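Local coordinates for protein Two-component system response regulator (Bacteroides fragilis, PDB 2QR3) that probably receives a phosphoryl signal through this N-terminal receiver domain of a longer sigma54-dependent transcriptional regulator, thereby controlling ATP-dependent activation of transcription, at residues Val50-Thr58 with Gly67-Lys75. Sequence-based numbering, arbitrary orientation.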
loop_
_atom_site.group_PDB
_atom_site.type_symbol
_atom_site.label_atom_id
_atom_site.label_comp_id
_atom_site.label_asym_id
_atom_site.label_seq_id
_atom_site.Cartn_x
_atom_site.Cartn_y
_atom_site.Cartn_z
ATOM N N VAL A 50 2.619 4.417 5.942
ATOM C CA VAL A 50 2.000 3.178 5.467
ATOM C C VAL A 50 2.228 3.140 3.933
ATOM O O VAL A 50 2.416 4.206 3.315
ATOM C CB VAL A 50 0.489 3.122 5.871
ATOM C CG1 VAL A 50 -0.278 4.258 5.267
ATOM C CG2 VAL A 50 -0.155 1.760 5.494
ATOM N N VAL A 51 2.244 1.931 3.353
ATOM C CA VAL A 51 2.332 1.754 1.907
ATOM C C VAL A 51 1.104 0.949 1.526
ATOM O O VAL A 51 0.809 -0.078 2.170
ATOM C CB VAL A 51 3.593 0.947 1.490
ATOM C CG1 VAL A 51 3.638 0.744 -0.054
ATOM C CG2 VAL A 51 4.877 1.684 1.915
ATOM N N LEU A 52 0.382 1.391 0.498
ATOM C CA LEU A 52 -0.698 0.577 -0.099
ATOM C C LEU A 52 -0.115 -0.047 -1.364
ATOM O O LEU A 52 0.260 0.684 -2.309
ATOM C CB LEU A 52 -1.927 1.452 -0.456
ATOM C CG LEU A 52 -3.121 0.700 -1.102
ATOM C CD1 LEU A 52 -3.631 -0.422 -0.151
ATOM C CD2 LEU A 52 -4.247 1.712 -1.406
ATOM N N LEU A 53 -0.009 -1.375 -1.369
ATOM C CA LEU A 53 0.717 -2.119 -2.409
ATOM C C LEU A 53 -0.184 -3.051 -3.251
ATOM O O LEU A 53 -0.773 -4.029 -2.744
ATOM C CB LEU A 53 1.860 -2.946 -1.789
ATOM C CG LEU A 53 2.702 -3.857 -2.704
ATOM C CD1 LEU A 53 3.512 -3.031 -3.722
ATOM C CD2 LEU A 53 3.626 -4.720 -1.810
ATOM N N ASP A 54 -0.212 -2.775 -4.559
ATOM C CA ASP A 54 -0.902 -3.592 -5.573
ATOM C C ASP A 54 -0.395 -5.040 -5.521
ATOM O O ASP A 54 0.794 -5.299 -5.632
ATOM C CB ASP A 54 -0.598 -2.932 -6.950
ATOM C CG ASP A 54 -1.186 -3.662 -8.174
ATOM O OD1 ASP A 54 -1.904 -4.687 -8.082
ATOM O OD2 ASP A 54 -0.891 -3.133 -9.282
ATOM N N MET A 55 -1.330 -5.976 -5.368
ATOM C CA MET A 55 -1.037 -7.401 -5.264
ATOM C C MET A 55 -0.304 -7.853 -6.530
ATOM O O MET A 55 0.477 -8.818 -6.505
ATOM C CB MET A 55 -2.380 -8.121 -5.130
ATOM C CG MET A 55 -2.461 -9.500 -4.522
ATOM S SD MET A 55 -1.925 -9.753 -2.788
ATOM C CE MET A 55 -0.407 -10.447 -3.430
ATOM N N ASN A 56 -0.560 -7.159 -7.633
ATOM C CA ASN A 56 -0.023 -7.552 -8.938
ATOM C C ASN A 56 1.062 -6.610 -9.426
ATOM O O ASN A 56 1.398 -6.591 -10.620
ATOM C CB ASN A 56 -1.151 -7.600 -9.971
ATOM C CG ASN A 56 -2.261 -8.555 -9.587
ATOM O OD1 ASN A 56 -3.440 -8.176 -9.588
ATOM N ND2 ASN A 56 -1.907 -9.785 -9.254
ATOM N N PHE A 57 1.605 -5.809 -8.519
ATOM C CA PHE A 57 2.626 -4.835 -8.889
ATOM C C PHE A 57 3.711 -5.491 -9.755
ATOM O O PHE A 57 4.298 -6.503 -9.356
ATOM C CB PHE A 57 3.247 -4.184 -7.634
ATOM C CG PHE A 57 4.238 -3.101 -7.946
ATOM C CD1 PHE A 57 3.940 -2.121 -8.884
ATOM C CD2 PHE A 57 5.462 -3.066 -7.314
ATOM C CE1 PHE A 57 4.864 -1.120 -9.184
ATOM C CE2 PHE A 57 6.391 -2.071 -7.604
ATOM C CZ PHE A 57 6.088 -1.105 -8.537
ATOM N N THR A 58 3.977 -4.898 -10.922
ATOM C CA THR A 58 4.982 -5.403 -11.910
ATOM C C THR A 58 4.642 -6.758 -12.555
ATOM O O THR A 58 5.545 -7.471 -13.006
ATOM C CB THR A 58 6.465 -5.454 -11.365
ATOM O OG1 THR A 58 6.600 -6.509 -10.395
ATOM C CG2 THR A 58 6.887 -4.121 -10.755
ATOM N N GLY A 67 3.173 -8.818 -5.921
ATOM C CA GLY A 67 2.952 -8.174 -4.629
ATOM C C GLY A 67 3.687 -8.810 -3.474
ATOM O O GLY A 67 4.244 -8.096 -2.631
ATOM N N LEU A 68 3.688 -10.146 -3.412
ATOM C CA LEU A 68 4.323 -10.817 -2.266
ATOM C C LEU A 68 5.830 -10.582 -2.245
ATOM O O LEU A 68 6.432 -10.342 -1.204
ATOM C CB LEU A 68 3.982 -12.303 -2.247
ATOM C CG LEU A 68 2.489 -12.561 -2.029
ATOM C CD1 LEU A 68 2.184 -14.028 -2.279
ATOM C CD2 LEU A 68 2.111 -12.128 -0.593
ATOM N N PHE A 69 6.435 -10.636 -3.427
ATOM C CA PHE A 69 7.849 -10.295 -3.563
ATOM C C PHE A 69 8.160 -8.894 -3.037
ATOM O O PHE A 69 9.085 -8.696 -2.231
ATOM C CB PHE A 69 8.263 -10.408 -5.032
ATOM C CG PHE A 69 9.628 -9.869 -5.293
ATOM C CD1 PHE A 69 10.752 -10.668 -5.101
ATOM C CD2 PHE A 69 9.794 -8.552 -5.678
ATOM C CE1 PHE A 69 12.031 -10.159 -5.322
ATOM C CE2 PHE A 69 11.063 -8.027 -5.886
ATOM C CZ PHE A 69 12.183 -8.840 -5.707
ATOM N N TRP A 70 7.374 -7.910 -3.475
ATOM C CA TRP A 70 7.588 -6.517 -3.049
ATOM C C TRP A 70 7.298 -6.294 -1.573
ATOM O O TRP A 70 7.967 -5.512 -0.898
ATOM C CB TRP A 70 6.789 -5.560 -3.956
ATOM C CG TRP A 70 7.372 -5.540 -5.327
ATOM C CD1 TRP A 70 6.835 -6.085 -6.478
ATOM C CD2 TRP A 70 8.649 -5.011 -5.693
ATOM N NE1 TRP A 70 7.695 -5.878 -7.543
ATOM C CE2 TRP A 70 8.815 -5.231 -7.083
ATOM C CE3 TRP A 70 9.653 -4.344 -4.989
ATOM C CZ2 TRP A 70 9.960 -4.818 -7.773
ATOM C CZ3 TRP A 70 10.788 -3.938 -5.673
ATOM C CH2 TRP A 70 10.939 -4.184 -7.047
ATOM N N LEU A 71 6.300 -7.000 -1.048
ATOM C CA LEU A 71 6.034 -6.925 0.394
ATOM C C LEU A 71 7.287 -7.343 1.137
ATOM O O LEU A 71 7.713 -6.712 2.115
ATOM C CB LEU A 71 4.865 -7.877 0.763
ATOM C CG LEU A 71 4.699 -8.297 2.226
ATOM C CD1 LEU A 71 4.242 -7.109 3.100
ATOM C CD2 LEU A 71 3.639 -9.421 2.249
ATOM N N HIS A 72 7.897 -8.419 0.664
ATOM C CA HIS A 72 9.020 -8.988 1.375
ATOM C C HIS A 72 10.209 -8.037 1.341
ATOM O O HIS A 72 10.918 -7.873 2.326
ATOM C CB HIS A 72 9.382 -10.332 0.757
ATOM C CG HIS A 72 10.330 -11.122 1.593
ATOM N ND1 HIS A 72 9.943 -11.740 2.763
ATOM C CD2 HIS A 72 11.646 -11.395 1.435
ATOM C CE1 HIS A 72 10.987 -12.361 3.292
ATOM N NE2 HIS A 72 12.034 -12.160 2.509
ATOM N N GLU A 73 10.420 -7.427 0.188
ATOM C CA GLU A 73 11.597 -6.575 0.004
ATOM C C GLU A 73 11.449 -5.305 0.804
ATOM O O GLU A 73 12.390 -4.850 1.436
ATOM C CB GLU A 73 11.824 -6.290 -1.478
ATOM C CG GLU A 73 12.256 -7.541 -2.250
ATOM C CD GLU A 73 13.505 -8.208 -1.637
ATOM O OE1 GLU A 73 14.423 -7.477 -1.192
ATOM O OE2 GLU A 73 13.521 -9.452 -1.579
ATOM N N ILE A 74 10.242 -4.744 0.822
ATOM C CA ILE A 74 9.996 -3.592 1.669
ATOM C C ILE A 74 10.222 -3.941 3.136
ATOM O O ILE A 74 10.895 -3.208 3.851
ATOM C CB ILE A 74 8.554 -3.051 1.475
ATOM C CG1 ILE A 74 8.372 -2.478 0.056
ATOM C CG2 ILE A 74 8.201 -2.093 2.588
ATOM C CD1 ILE A 74 6.878 -2.142 -0.314
ATOM N N LYS A 75 9.684 -5.071 3.604
ATOM C CA LYS A 75 9.830 -5.425 5.030
ATOM C C LYS A 75 11.284 -5.748 5.390
ATOM O O LYS A 75 11.709 -5.573 6.526
ATOM C CB LYS A 75 8.914 -6.591 5.428
ATOM C CG LYS A 75 7.410 -6.365 5.166
ATOM C CD LYS A 75 6.824 -5.124 5.854
ATOM C CE LYS A 75 6.650 -5.355 7.341
ATOM N NZ LYS A 75 5.910 -4.257 8.009
#
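The indole N-H of Trp70 and the backbone N-H of Gly67 each find an acceptor in the loop that leaves strand 50-54, and these two hydrogen bonds tie the loop to the start of helix 67-75. Trp70 NE1 donates to Thr58 OG1 over 3.1 Å, nearly straight at 163° and close to the indole plane. The same hydroxyl is turned to its neighbour's carbonyl, Phe57 O, roughly at right angles to the indole bond, but at 2.5 Å that pair is unusually short and its geometry doubtful. Gly67 N reaches Met55 O at 2.8 Å, but the bond is bent to 138° and the donor stands above the carbonyl plane. The main chain of the loop is fixed by a type I turn, with Phe57 N bonded to Asp54 O, and by an Asx turn in which Asn56 N donates to Asp54 OD1 at 2.8 Å. Asp54 OD2 is taken by Asp11 N, and Asn56 ND2 bonds Glu66 and Asp91.

Apolar groups fill in around these bonds. Phe57, its CG anti to the backbone N, directs a ring edge at one face of the five-membered ring of Trp70, planes at 58°. Its CD2 comes to 3.4 Å from Trp70 CD1; Phe69 covers the opposite face. Leu53 CD2 lies 3.5 Å from Gly67 O, whose own bond goes to Leu71 N, and 3.9 Å from Trp70 CB. Bent at chi2 and chi3, Met55 brings CE to Leu68 CG.

This is the strand-to-helix connection of the CheY-like receiver fold, the helix running back roughly antiparallel to the strand. The turn that follows Asp54, the predicted phosphorylation site, is thus held by its own internal bonds and joined to the helix start by one bent backbone bond and one straight indole bond, with hydrophobic contacts alongside.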